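Local coordinates for protein dTDP-4-dehydrorhamnose reductase (Sulfolobus tokodaii, PDB 2GGS) that binds NADPH and probably reduces dTDP-4-dehydrorhamnose, as expected of an extended short-chain dehydrogenase/reductase of the RmlD family, at residues I27-S32 with E50-K55; L41-F46 with R89-A94; G159-V164 with G179-I184. One frame throughout, in Å; residues are numbered along the deposited sequence.

From the N terminus, contact 1 comes first: strand 26-30 runs out toward the cofactor, the chain passes through strand 39-40, and helix 46-56 folds back against the strand, closing a loop of 17 residues. Contact 2 starts within that loop, at 41-46, and ends beyond it on helix 77-97, so the two cross, and Glu50 of contact 1 bonds to both His90 and Arg93 of contact 2. Together they supply much of the adenine and 2'-phosphate end of the NADPH site, beside the outer strands of the parallel sheet. Contact 3 follows in series, its centre about 30 Å from the other two centres, and ties helix 160-169 to strand 180-181 on the opposite side of the chain's centre.

Contact 1. Residues I27-S32 with E50-K55; sequences IKVYNS and EDFIIK. With NDP (NADPH dihydro-nicotinamide-adenine-dinucleotide phosphate), chain C.
The outer end of the Phe52 ring overlaps the branched side chains of Ile27 and Val29, pinning helix 46-56 to strand 26-30 on one face of the Rossmann-fold sheet. Ile27 CG2 comes in at the ring edge, near its plane, 3.9 Å from Phe52 CZ. Val29 CG2 approaches obliquely and is closer, 3.6 Å from Phe52 CE2. With CG anti to the backbone N (chi1 -175°), the ring reaches away from its helix to meet the strand, and Leu4 and Leu41 add to the apolar patch around it.

Beyond Tyr30 the strand gives way to a loop that holds the 2'-phosphate, the group by which NADPH differs from NADH. Asn31 N hydrogen-bonds nearly straight to O1X of the NADPH at 3.0 Å, while Ser32 N reaches O3X of the same phosphate at 2.8 Å. The Asn31 amide lies over one face of the adenine, with ND2 3.6 Å from C6A of the cofactor. Replacing Asn31 by an alanine is likely to leave that face of the base with less cover and the adenine freer to shift. On the exposed side of the helix, turned from the strand, Lys55 NZ forms a salt bridge one turn back along the chain, meeting Asp51 OD1 at 2.9 Å on its syn lone pair.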
loop_
_atom_site.group_PDB
_atom_site.type_symbol
_atom_site.label_atom_id
_atom_site.label_comp_id
_atom_site.label_asym_id
_atom_site.label_seq_id
_atom_site.Cartn_x
_atom_site.Cartn_y
_atom_site.Cartn_z
ATOM N N ILE A 27 -12.124 -14.184 -2.299
ATOM C CA ILE A 27 -12.794 -13.532 -3.413
ATOM C C ILE A 27 -11.878 -12.434 -3.927
ATOM O O ILE A 27 -11.640 -11.439 -3.241
ATOM C CB ILE A 27 -14.156 -12.938 -2.992
ATOM C CG1 ILE A 27 -15.019 -14.032 -2.341
ATOM C CG2 ILE A 27 -14.843 -12.250 -4.188
ATOM C CD1 ILE A 27 -16.129 -13.469 -1.518
ATOM N N LYS A 28 -11.372 -12.631 -5.131
ATOM C CA LYS A 28 -10.349 -11.747 -5.723
ATOM C C LYS A 28 -10.984 -10.780 -6.705
ATOM O O LYS A 28 -11.560 -11.241 -7.685
ATOM C CB LYS A 28 -9.276 -12.582 -6.454
ATOM C CG LYS A 28 -8.581 -13.616 -5.548
ATOM C CD LYS A 28 -7.528 -14.408 -6.291
ATOM C CE LYS A 28 -8.126 -15.483 -7.133
ATOM N NZ LYS A 28 -7.102 -16.573 -7.208
ATOM N N VAL A 29 -10.868 -9.473 -6.442
ATOM C CA VAL A 29 -11.448 -8.442 -7.340
ATOM C C VAL A 29 -10.372 -7.698 -8.130
ATOM O O VAL A 29 -9.372 -7.227 -7.563
ATOM C CB VAL A 29 -12.371 -7.453 -6.547
ATOM C CG1 VAL A 29 -12.706 -6.182 -7.377
ATOM C CG2 VAL A 29 -13.685 -8.154 -6.146
ATOM N N TYR A 30 -10.580 -7.541 -9.447
ATOM C CA TYR A 30 -9.664 -6.792 -10.257
ATOM C C TYR A 30 -10.544 -5.865 -11.090
ATOM O O TYR A 30 -11.763 -5.991 -11.036
ATOM C CB TYR A 30 -8.844 -7.715 -11.156
ATOM C CG TYR A 30 -9.688 -8.456 -12.206
ATOM C CD1 TYR A 30 -9.910 -7.894 -13.477
ATOM C CD2 TYR A 30 -10.233 -9.699 -11.923
ATOM C CE1 TYR A 30 -10.670 -8.582 -14.445
ATOM C CE2 TYR A 30 -10.991 -10.391 -12.868
ATOM C CZ TYR A 30 -11.204 -9.823 -14.112
ATOM O OH TYR A 30 -11.966 -10.524 -15.023
ATOM N N ASN A 31 -9.921 -4.933 -11.796
ATOM C CA ASN A 31 -10.668 -4.048 -12.680
ATOM C C ASN A 31 -10.030 -4.167 -14.074
ATOM O O ASN A 31 -10.485 -4.957 -14.912
ATOM C CB ASN A 31 -10.616 -2.631 -12.116
ATOM C CG ASN A 31 -11.440 -1.624 -12.921
ATOM O OD1 ASN A 31 -12.441 -1.976 -13.542
ATOM N ND2 ASN A 31 -11.009 -0.362 -12.895
ATOM N N SER A 32 -8.941 -3.447 -14.285
ATOM C CA SER A 32 -8.255 -3.453 -15.581
ATOM C C SER A 32 -7.408 -4.721 -15.845
ATOM O O SER A 32 -7.236 -5.150 -17.009
ATOM C CB SER A 32 -7.402 -2.202 -15.721
ATOM O OG SER A 32 -6.769 -2.196 -16.995
ATOM N N GLU A 50 -21.537 -2.049 -3.808
ATOM C CA GLU A 50 -22.310 -2.430 -2.648
ATOM C C GLU A 50 -23.071 -3.752 -2.862
ATOM O O GLU A 50 -23.113 -4.605 -1.978
ATOM C CB GLU A 50 -23.252 -1.307 -2.202
ATOM C CG GLU A 50 -22.523 -0.014 -1.798
ATOM C CD GLU A 50 -23.412 1.002 -1.062
ATOM O OE1 GLU A 50 -24.277 0.620 -0.259
ATOM O OE2 GLU A 50 -23.255 2.197 -1.311
ATOM N N ASP A 51 -23.653 -3.920 -4.047
ATOM C CA ASP A 51 -24.374 -5.145 -4.383
ATOM C C ASP A 51 -23.441 -6.344 -4.337
ATOM O O ASP A 51 -23.799 -7.396 -3.832
ATOM C CB ASP A 51 -24.950 -5.072 -5.804
ATOM C CG ASP A 51 -25.822 -6.282 -6.119
ATOM O OD1 ASP A 51 -26.778 -6.531 -5.364
ATOM O OD2 ASP A 51 -25.511 -6.999 -7.079
ATOM N N PHE A 52 -22.223 -6.155 -4.823
ATOM C CA PHE A 52 -21.241 -7.247 -4.899
ATOM C C PHE A 52 -20.905 -7.717 -3.497
ATOM O O PHE A 52 -20.883 -8.932 -3.215
ATOM C CB PHE A 52 -19.992 -6.768 -5.649
ATOM C CG PHE A 52 -18.991 -7.845 -5.888
ATOM C CD1 PHE A 52 -19.104 -8.697 -6.988
ATOM C CD2 PHE A 52 -17.972 -8.064 -4.973
ATOM C CE1 PHE A 52 -18.163 -9.718 -7.195
ATOM C CE2 PHE A 52 -17.061 -9.108 -5.166
ATOM C CZ PHE A 52 -17.150 -9.920 -6.255
ATOM N N ILE A 53 -20.692 -6.747 -2.596
ATOM C CA ILE A 53 -20.327 -7.067 -1.231
ATOM C C ILE A 53 -21.455 -7.805 -0.531
ATOM O O ILE A 53 -21.222 -8.817 0.129
ATOM C CB ILE A 53 -19.906 -5.779 -0.467
ATOM C CG1 ILE A 53 -18.519 -5.324 -0.969
ATOM C CG2 ILE A 53 -19.874 -6.010 1.058
ATOM C CD1 ILE A 53 -18.113 -3.908 -0.560
ATOM N N ILE A 54 -22.673 -7.285 -0.697
ATOM C CA ILE A 54 -23.840 -7.850 -0.034
ATOM C C ILE A 54 -24.156 -9.256 -0.570
ATOM O O ILE A 54 -24.556 -10.133 0.206
ATOM C CB ILE A 54 -25.046 -6.878 -0.084
ATOM C CG1 ILE A 54 -24.702 -5.609 0.721
ATOM C CG2 ILE A 54 -26.334 -7.545 0.478
ATOM C CD1 ILE A 54 -25.541 -4.414 0.424
ATOM N N LYS A 55 -23.955 -9.461 -1.875
ATOM C CA LYS A 55 -24.144 -10.783 -2.496
ATOM C C LYS A 55 -23.063 -11.808 -2.096
ATOM O O LYS A 55 -23.390 -12.940 -1.743
ATOM C CB LYS A 55 -24.275 -10.681 -4.034
ATOM C CG LYS A 55 -25.516 -9.912 -4.527
ATOM C CD LYS A 55 -26.841 -10.625 -4.145
ATOM C CE LYS A 55 -28.070 -9.693 -4.259
ATOM N NZ LYS A 55 -28.181 -9.058 -5.597
HETATM P PA NDP C . -1.062 -1.346 -7.114
HETATM O O1A NDP C . -0.935 -0.106 -7.896
HETATM O O2A NDP C . -0.113 -2.412 -7.514
HETATM O O5B NDP C . -2.525 -1.939 -7.182
HETATM C C5B NDP C . -3.650 -1.081 -7.242
HETATM C C4B NDP C . -4.849 -1.994 -7.249
HETATM O O4B NDP C . -6.013 -1.169 -7.160
HETATM C C3B NDP C . -4.936 -2.869 -8.489
HETATM O O3B NDP C . -5.355 -4.150 -8.102
HETATM C C2B NDP C . -6.045 -2.164 -9.281
HETATM O O2B NDP C . -6.707 -3.115 -10.059
HETATM C C1B NDP C . -6.916 -1.673 -8.133
HETATM N N9A NDP C . -7.809 -0.595 -8.568
HETATM C C8A NDP C . -7.461 0.676 -8.913
HETATM N N7A NDP C . -8.591 1.345 -9.280
HETATM C C5A NDP C . -9.626 0.494 -9.166
HETATM C C6A NDP C . -10.996 0.631 -9.420
HETATM N N6A NDP C . -11.481 1.777 -9.974
HETATM N N1A NDP C . -11.777 -0.474 -9.217
HETATM C C2A NDP C . -11.289 -1.693 -8.761
HETATM N N3A NDP C . -9.940 -1.821 -8.530
HETATM C C4A NDP C . -9.145 -0.746 -8.739
HETATM O O3 NDP C . -0.929 -0.832 -5.581
HETATM P PN NDP C . -0.157 -1.579 -4.366
HETATM O O1N NDP C . -0.416 -2.999 -4.287
HETATM O O2N NDP C . 1.221 -1.053 -4.493
HETATM O O5D NDP C . -0.819 -0.800 -3.135
HETATM C C5D NDP C . -1.734 -1.467 -2.270
HETATM C C4D NDP C . -2.295 -0.521 -1.216
HETATM O O4D NDP C . -1.220 -0.026 -0.452
HETATM C C3D NDP C . -3.022 0.698 -1.777
HETATM O O3D NDP C . -4.023 0.968 -0.832
HETATM C C2D NDP C . -1.979 1.788 -1.752
HETATM O O2D NDP C . -2.594 3.064 -1.702
HETATM C C1D NDP C . -1.245 1.404 -0.444
HETATM N N1N NDP C . 0.119 1.945 -0.436
HETATM C C2N NDP C . 0.897 1.734 -1.542
HETATM C C3N NDP C . 2.251 2.039 -1.549
HETATM C C7N NDP C . 3.045 1.781 -2.788
HETATM O O7N NDP C . 4.351 2.303 -2.877
HETATM N N7N NDP C . 2.509 1.082 -3.786
HETATM C C4N NDP C . 2.913 2.636 -0.321
HETATM C C5N NDP C . 1.973 2.866 0.838
HETATM C C6N NDP C . 0.627 2.496 0.724
HETATM P P2B NDP C . -6.446 -3.252 -11.692
HETATM O O1X NDP C . -6.973 -4.603 -11.967
HETATM O O2X NDP C . -4.988 -3.098 -11.965
HETATM O O3X NDP C . -7.213 -2.136 -12.446
#

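Contact 2. Residues L41-F46 with R89-A94; sequences LDLTDF and RHIVRA. With NDP (NADPH dihydro-nicotinamide-adenine-dinucleotide phosphate), chain C.
Phe46, on the first turn of helix 46-56, and His90, on helix 77-97, bring the two backbones nearest, their CA atoms 6.5 Å apart. Just before Phe46 the chain makes a type I turn from Asp42 to Asp45, and Asp45 takes the N-cap position.

The rings of Phe46 and His90 form an offset stack, with centroids 4.1 Å apart and planes only 13° from parallel. Each CG lies anti to its own carbonyl carbon (chi1 -50° in Phe46, -65° in His90), which helps bring the rings face to face. The offset slides the imidazole back toward the root of the phenylalanine, which puts Phe46 CB squarely over the His90 ring, 3.6 Å from its centroid, as a CH-pi contact. On the other face of the Phe46 ring sits Thr44 O, above the centre, so the phenyl is sandwiched between a carbonyl and the imidazole. Deeper in, Leu43 CD2 meets Ile91 CD1 at 4.0 Å, joining the loop to the buried side of helix 77-97.

The same loop reads the Watson-Crick edge of the cofactor's adenine. Leu43 N donates to N1A of NADPH at 2.9 Å. The adenine amino group, N6A of NADPH, donates to Asp42 OD1 at 3.0 Å. That oxygen also accepts from Thr44 N at 2.8 Å, which makes an Asx turn, and from Thr44 OG1, the two Thr44 donors coming from one face of the carboxylate plane, tilted out of it.

Three bonds thus grip Asp42 OD1, and its pairing with N6A beside Leu43 N is complementary to adenine. At the other end, His90 ND1 is hydrogen-bonded to Glu50 OE2, which also forms a salt bridge with Arg93; the carboxylate may polarise the imidazole, an effect Arg93 would partly offset.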
loop_
_atom_site.group_PDB
_atom_site.type_symbol
_atom_site.label_atom_id
_atom_site.label_comp_id
_atom_site.label_asym_id
_atom_site.label_seq_id
_atom_site.Cartn_x
_atom_site.Cartn_y
_atom_site.Cartn_z
ATOM N N LEU A 41 -14.574 -5.842 -11.302
ATOM C CA LEU A 41 -15.423 -4.857 -10.614
ATOM C C LEU A 41 -14.709 -3.533 -10.483
ATOM O O LEU A 41 -13.588 -3.429 -9.911
ATOM C CB LEU A 41 -15.924 -5.383 -9.246
ATOM C CG LEU A 41 -16.749 -4.454 -8.361
ATOM C CD1 LEU A 41 -18.128 -4.242 -8.975
ATOM C CD2 LEU A 41 -16.897 -5.088 -6.994
ATOM N N ASP A 42 -15.346 -2.503 -11.012
ATOM C CA ASP A 42 -14.879 -1.143 -10.846
ATOM C C ASP A 42 -15.467 -0.603 -9.569
ATOM O O ASP A 42 -16.688 -0.394 -9.465
ATOM C CB ASP A 42 -15.335 -0.270 -12.031
ATOM C CG ASP A 42 -14.757 1.136 -11.988
ATOM O OD1 ASP A 42 -14.380 1.640 -10.887
ATOM O OD2 ASP A 42 -14.676 1.776 -13.077
ATOM N N LEU A 43 -14.603 -0.348 -8.584
ATOM C CA LEU A 43 -15.038 0.154 -7.274
ATOM C C LEU A 43 -15.679 1.561 -7.303
ATOM O O LEU A 43 -16.311 1.966 -6.319
ATOM C CB LEU A 43 -13.868 0.151 -6.291
ATOM C CG LEU A 43 -13.782 -1.064 -5.368
ATOM C CD1 LEU A 43 -13.870 -2.399 -6.112
ATOM C CD2 LEU A 43 -12.536 -0.992 -4.486
ATOM N N THR A 44 -15.526 2.277 -8.416
ATOM C CA THR A 44 -16.157 3.612 -8.557
ATOM C C THR A 44 -17.607 3.521 -9.084
ATOM O O THR A 44 -18.293 4.538 -9.188
ATOM C CB THR A 44 -15.332 4.593 -9.417
ATOM O OG1 THR A 44 -15.300 4.154 -10.780
ATOM C CG2 THR A 44 -13.874 4.754 -8.855
ATOM N N ASP A 45 -18.052 2.326 -9.408
ATOM C CA ASP A 45 -19.476 2.077 -9.714
ATOM C C ASP A 45 -20.138 1.678 -8.387
ATOM O O ASP A 45 -20.309 0.487 -8.081
ATOM C CB ASP A 45 -19.613 1.010 -10.820
ATOM C CG ASP A 45 -21.082 0.742 -11.219
ATOM O OD1 ASP A 45 -22.017 1.174 -10.514
ATOM O OD2 ASP A 45 -21.282 0.058 -12.233
ATOM N N PHE A 46 -20.497 2.683 -7.587
ATOM C CA PHE A 46 -20.881 2.430 -6.198
ATOM C C PHE A 46 -22.052 1.451 -5.990
ATOM O O PHE A 46 -21.953 0.574 -5.144
ATOM C CB PHE A 46 -21.025 3.718 -5.353
ATOM C CG PHE A 46 -19.828 4.665 -5.444
ATOM C CD1 PHE A 46 -18.506 4.180 -5.404
ATOM C CD2 PHE A 46 -20.025 6.045 -5.532
ATOM C CE1 PHE A 46 -17.412 5.067 -5.499
ATOM C CE2 PHE A 46 -18.946 6.945 -5.602
ATOM C CZ PHE A 46 -17.627 6.439 -5.591
ATOM N N ARG A 89 -16.143 4.806 1.426
ATOM C CA ARG A 89 -17.415 5.062 2.091
ATOM C C ARG A 89 -18.411 3.929 1.773
ATOM O O ARG A 89 -19.170 3.431 2.639
ATOM C CB ARG A 89 -17.993 6.411 1.673
ATOM C CG ARG A 89 -19.268 6.697 2.484
ATOM C CD ARG A 89 -19.749 8.138 2.344
ATOM N NE ARG A 89 -20.650 8.311 1.214
ATOM C CZ ARG A 89 -21.965 8.133 1.256
ATOM N NH1 ARG A 89 -22.567 7.729 2.376
ATOM N NH2 ARG A 89 -22.673 8.329 0.154
ATOM N N HIS A 90 -18.393 3.503 0.529
ATOM C CA HIS A 90 -19.336 2.499 0.090
ATOM C C HIS A 90 -18.943 1.080 0.513
ATOM O O HIS A 90 -19.785 0.263 0.798
ATOM C CB HIS A 90 -19.536 2.653 -1.421
ATOM C CG HIS A 90 -20.185 3.950 -1.772
ATOM N ND1 HIS A 90 -21.550 4.121 -1.686
ATOM C CD2 HIS A 90 -19.677 5.148 -2.156
ATOM C CE1 HIS A 90 -21.858 5.362 -2.033
ATOM N NE2 HIS A 90 -20.745 6.013 -2.303
ATOM N N ILE A 91 -17.649 0.799 0.573
ATOM C CA ILE A 91 -17.194 -0.445 1.141
ATOM C C ILE A 91 -17.624 -0.574 2.612
ATOM O O ILE A 91 -18.156 -1.587 3.022
ATOM C CB ILE A 91 -15.652 -0.550 1.020
ATOM C CG1 ILE A 91 -15.270 -0.704 -0.457
ATOM C CG2 ILE A 91 -15.155 -1.734 1.846
ATOM C CD1 ILE A 91 -13.724 -0.650 -0.675
ATOM N N VAL A 92 -17.424 0.485 3.380
ATOM C CA VAL A 92 -17.839 0.501 4.791
ATOM C C VAL A 92 -19.371 0.315 4.933
ATOM O O VAL A 92 -19.820 -0.495 5.747
ATOM C CB VAL A 92 -17.357 1.764 5.490
ATOM C CG1 VAL A 92 -18.003 1.901 6.866
ATOM C CG2 VAL A 92 -15.813 1.701 5.598
ATOM N N ARG A 93 -20.141 1.038 4.106
ATOM C CA ARG A 93 -21.601 0.966 4.200
ATOM C C ARG A 93 -22.149 -0.443 3.935
ATOM O O ARG A 93 -22.888 -1.008 4.759
ATOM C CB ARG A 93 -22.264 1.977 3.269
ATOM C CG ARG A 93 -23.746 2.071 3.553
ATOM C CD ARG A 93 -24.315 3.309 2.945
ATOM N NE ARG A 93 -24.278 3.272 1.491
ATOM C CZ ARG A 93 -24.903 4.168 0.730
ATOM N NH1 ARG A 93 -25.598 5.136 1.308
ATOM N NH2 ARG A 93 -24.857 4.103 -0.591
ATOM N N ALA A 94 -21.780 -1.004 2.788
ATOM C CA ALA A 94 -22.135 -2.388 2.440
ATOM C C ALA A 94 -21.592 -3.425 3.404
ATOM O O ALA A 94 -22.311 -4.374 3.780
ATOM C CB ALA A 94 -21.696 -2.687 1.023
HETATM P PA NDP C . -1.062 -1.346 -7.114
HETATM O O1A NDP C . -0.935 -0.106 -7.896
HETATM O O2A NDP C . -0.113 -2.412 -7.514
HETATM O O5B NDP C . -2.525 -1.939 -7.182
HETATM C C5B NDP C . -3.650 -1.081 -7.242
HETATM C C4B NDP C . -4.849 -1.994 -7.249
HETATM O O4B NDP C . -6.013 -1.169 -7.160
HETATM C C3B NDP C . -4.936 -2.869 -8.489
HETATM O O3B NDP C . -5.355 -4.150 -8.102
HETATM C C2B NDP C . -6.045 -2.164 -9.281
HETATM O O2B NDP C . -6.707 -3.115 -10.059
HETATM C C1B NDP C . -6.916 -1.673 -8.133
HETATM N N9A NDP C . -7.809 -0.595 -8.568
HETATM C C8A NDP C . -7.461 0.676 -8.913
HETATM N N7A NDP C . -8.591 1.345 -9.280
HETATM C C5A NDP C . -9.626 0.494 -9.166
HETATM C C6A NDP C . -10.996 0.631 -9.420
HETATM N N6A NDP C . -11.481 1.777 -9.974
HETATM N N1A NDP C . -11.777 -0.474 -9.217
HETATM C C2A NDP C . -11.289 -1.693 -8.761
HETATM N N3A NDP C . -9.940 -1.821 -8.530
HETATM C C4A NDP C . -9.145 -0.746 -8.739
HETATM O O3 NDP C . -0.929 -0.832 -5.581
HETATM P PN NDP C . -0.157 -1.579 -4.366
HETATM O O1N NDP C . -0.416 -2.999 -4.287
HETATM O O2N NDP C . 1.221 -1.053 -4.493
HETATM O O5D NDP C . -0.819 -0.800 -3.135
HETATM C C5D NDP C . -1.734 -1.467 -2.270
HETATM C C4D NDP C . -2.295 -0.521 -1.216
HETATM O O4D NDP C . -1.220 -0.026 -0.452
HETATM C C3D NDP C . -3.022 0.698 -1.777
HETATM O O3D NDP C . -4.023 0.968 -0.832
HETATM C C2D NDP C . -1.979 1.788 -1.752
HETATM O O2D NDP C . -2.594 3.064 -1.702
HETATM C C1D NDP C . -1.245 1.404 -0.444
HETATM N N1N NDP C . 0.119 1.945 -0.436
HETATM C C2N NDP C . 0.897 1.734 -1.542
HETATM C C3N NDP C . 2.251 2.039 -1.549
HETATM C C7N NDP C . 3.045 1.781 -2.788
HETATM O O7N NDP C . 4.351 2.303 -2.877
HETATM N N7N NDP C . 2.509 1.082 -3.786
HETATM C C4N NDP C . 2.913 2.636 -0.321
HETATM C C5N NDP C . 1.973 2.866 0.838
HETATM C C6N NDP C . 0.627 2.496 0.724
HETATM P P2B NDP C . -6.446 -3.252 -11.692
HETATM O O1X NDP C . -6.973 -4.603 -11.967
HETATM O O2X NDP C . -4.988 -3.098 -11.965
HETATM O O3X NDP C . -7.213 -2.136 -12.446
#

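Contact 3. Residues G159-V164 with G179-I184; sequences GFPIYV and GYYSPI
Tyr181 gives up the most surface here, sending its phenol tip from strand 180-181 against the first turn of helix 160-169. Its OH comes to rest 3.6 Å from Phe160 CB, approaching the phenylalanine ring obliquely. The same Tyr181 OH lies 4.2 Å from Pro161 CD. The touch is thus made by one oxygen against the root of a phenylalanine and the ring of a proline. With CG held between the backbone N and the carbonyl carbon (chi1 69°), the Tyr181 ring stands off the strand toward the helix and carries its OH to Phe160.

Both aromatic rings are also propped by their own segments. Pro183 CD lies over the centre of one Tyr181 face, 3.6 Å above its plane, and Arg214 makes a cation-pi contact with the same tyrosine. One face of the Phe160 ring carries Val164 CG2, a turn further along the helix and set toward the rim. Gly159 occupies the N-cap position with a positive phi of 89°, where a side chain would press on the carbonyl O of Lys158, and Pro161 fits in the first turn, where its missing N-H costs no helical bond.

The nearest atoms of the Tyr181 side chain and the bound NADPH are about 6 Å apart. A helix start just past the cofactor-binding Lys158, packed against a short antiparallel strand pair, is consistent with the smaller C-terminal lobe that accompanies the Rossmann domain in extended short-chain dehydrogenases/reductases and usually receives their nucleotide-sugar substrate.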
loop_
_atom_site.group_PDB
_atom_site.type_symbol
_atom_site.label_atom_id
_atom_site.label_comp_id
_atom_site.label_asym_id
_atom_site.label_seq_id
_atom_site.Cartn_x
_atom_site.Cartn_y
_atom_site.Cartn_z
ATOM N N GLY A 159 7.436 -0.052 -7.952
ATOM C CA GLY A 159 7.985 0.600 -6.752
ATOM C C GLY A 159 9.441 0.900 -7.041
ATOM O O GLY A 159 9.980 0.470 -8.054
ATOM N N PHE A 160 10.067 1.649 -6.153
ATOM C CA PHE A 160 11.414 2.180 -6.393
ATOM C C PHE A 160 12.501 1.106 -6.646
ATOM O O PHE A 160 13.314 1.281 -7.587
ATOM C CB PHE A 160 11.786 3.119 -5.237
ATOM C CG PHE A 160 13.111 3.798 -5.409
ATOM C CD1 PHE A 160 13.316 4.688 -6.452
ATOM C CD2 PHE A 160 14.141 3.553 -4.526
ATOM C CE1 PHE A 160 14.561 5.332 -6.614
ATOM C CE2 PHE A 160 15.369 4.207 -4.677
ATOM C CZ PHE A 160 15.570 5.079 -5.714
ATOM N N PRO A 161 12.570 0.018 -5.834
ATOM C CA PRO A 161 13.668 -0.931 -6.088
ATOM C C PRO A 161 13.685 -1.499 -7.494
ATOM O O PRO A 161 14.759 -1.725 -8.046
ATOM C CB PRO A 161 13.410 -2.046 -5.083
ATOM C CG PRO A 161 12.742 -1.327 -3.922
ATOM C CD PRO A 161 11.799 -0.401 -4.635
ATOM N N ILE A 162 12.499 -1.691 -8.064
ATOM C CA ILE A 162 12.393 -2.175 -9.433
ATOM C C ILE A 162 12.855 -1.145 -10.458
ATOM O O ILE A 162 13.611 -1.493 -11.387
ATOM C CB ILE A 162 10.972 -2.741 -9.719
ATOM C CG1 ILE A 162 10.971 -4.217 -9.349
ATOM C CG2 ILE A 162 10.620 -2.603 -11.207
ATOM C CD1 ILE A 162 11.767 -5.079 -10.353
ATOM N N TYR A 163 12.426 0.105 -10.298
ATOM C CA TYR A 163 12.897 1.201 -11.136
ATOM C C TYR A 163 14.434 1.263 -11.084
ATOM O O TYR A 163 15.082 1.371 -12.123
ATOM C CB TYR A 163 12.295 2.531 -10.702
ATOM C CG TYR A 163 13.100 3.732 -11.115
ATOM C CD1 TYR A 163 13.069 4.220 -12.442
ATOM C CD2 TYR A 163 13.896 4.386 -10.191
ATOM C CE1 TYR A 163 13.833 5.338 -12.812
ATOM C CE2 TYR A 163 14.650 5.489 -10.541
ATOM C CZ TYR A 163 14.620 5.965 -11.854
ATOM O OH TYR A 163 15.402 7.076 -12.140
ATOM N N VAL A 164 15.006 1.153 -9.886
ATOM C CA VAL A 164 16.481 1.149 -9.741
ATOM C C VAL A 164 17.123 -0.008 -10.509
ATOM O O VAL A 164 18.084 0.193 -11.277
ATOM C CB VAL A 164 16.942 1.057 -8.256
ATOM C CG1 VAL A 164 18.457 0.976 -8.183
ATOM C CG2 VAL A 164 16.489 2.274 -7.459
ATOM N N GLY A 179 15.513 11.827 0.562
ATOM C CA GLY A 179 14.511 11.673 1.609
ATOM C C GLY A 179 14.408 10.215 2.003
ATOM O O GLY A 179 15.013 9.349 1.350
ATOM N N TYR A 180 13.616 9.957 3.038
ATOM C CA TYR A 180 13.595 8.665 3.767
ATOM C C TYR A 180 12.203 8.122 3.524
ATOM O O TYR A 180 11.227 8.886 3.611
ATOM C CB TYR A 180 13.928 8.854 5.211
ATOM C CG TYR A 180 15.330 9.426 5.373
ATOM C CD1 TYR A 180 15.531 10.783 5.264
ATOM C CD2 TYR A 180 16.425 8.591 5.632
ATOM C CE1 TYR A 180 16.777 11.327 5.379
ATOM C CE2 TYR A 180 17.734 9.135 5.769
ATOM C CZ TYR A 180 17.876 10.509 5.645
ATOM O OH TYR A 180 19.119 11.112 5.787
ATOM N N TYR A 181 12.062 6.819 3.414
ATOM C CA TYR A 181 10.896 6.117 3.904
ATOM C C TYR A 181 11.101 4.719 4.469
ATOM O O TYR A 181 12.205 4.404 4.920
ATOM C CB TYR A 181 10.001 6.068 2.605
ATOM C CG TYR A 181 10.501 5.157 1.443
ATOM C CD1 TYR A 181 11.879 4.989 1.164
ATOM C CD2 TYR A 181 9.587 4.516 0.602
ATOM C CE1 TYR A 181 12.330 4.159 0.139
ATOM C CE2 TYR A 181 10.020 3.702 -0.460
ATOM C CZ TYR A 181 11.393 3.519 -0.689
ATOM O OH TYR A 181 11.801 2.676 -1.706
ATOM N N SER A 182 10.056 3.875 4.457
ATOM C CA SER A 182 10.158 2.576 5.090
ATOM C C SER A 182 9.648 1.417 4.180
ATOM O O SER A 182 8.637 0.784 4.477
ATOM C CB SER A 182 9.412 2.578 6.448
ATOM O OG SER A 182 8.171 3.184 6.310
ATOM N N PRO A 183 10.396 1.122 3.109
ATOM C CA PRO A 183 9.882 0.207 2.085
ATOM C C PRO A 183 9.694 -1.214 2.633
ATOM O O PRO A 183 10.550 -1.720 3.375
ATOM C CB PRO A 183 10.979 0.234 1.010
ATOM C CG PRO A 183 12.251 0.638 1.781
ATOM C CD PRO A 183 11.735 1.650 2.764
ATOM N N ILE A 184 8.578 -1.849 2.284
ATOM C CA ILE A 184 8.301 -3.225 2.638
ATOM C C ILE A 184 7.949 -3.972 1.364
ATOM O O ILE A 184 7.260 -3.413 0.485
ATOM C CB ILE A 184 7.141 -3.284 3.703
ATOM C CG1 ILE A 184 6.887 -4.709 4.249
ATOM C CG2 ILE A 184 5.815 -2.567 3.139
ATOM C CD1 ILE A 184 5.929 -4.714 5.440
#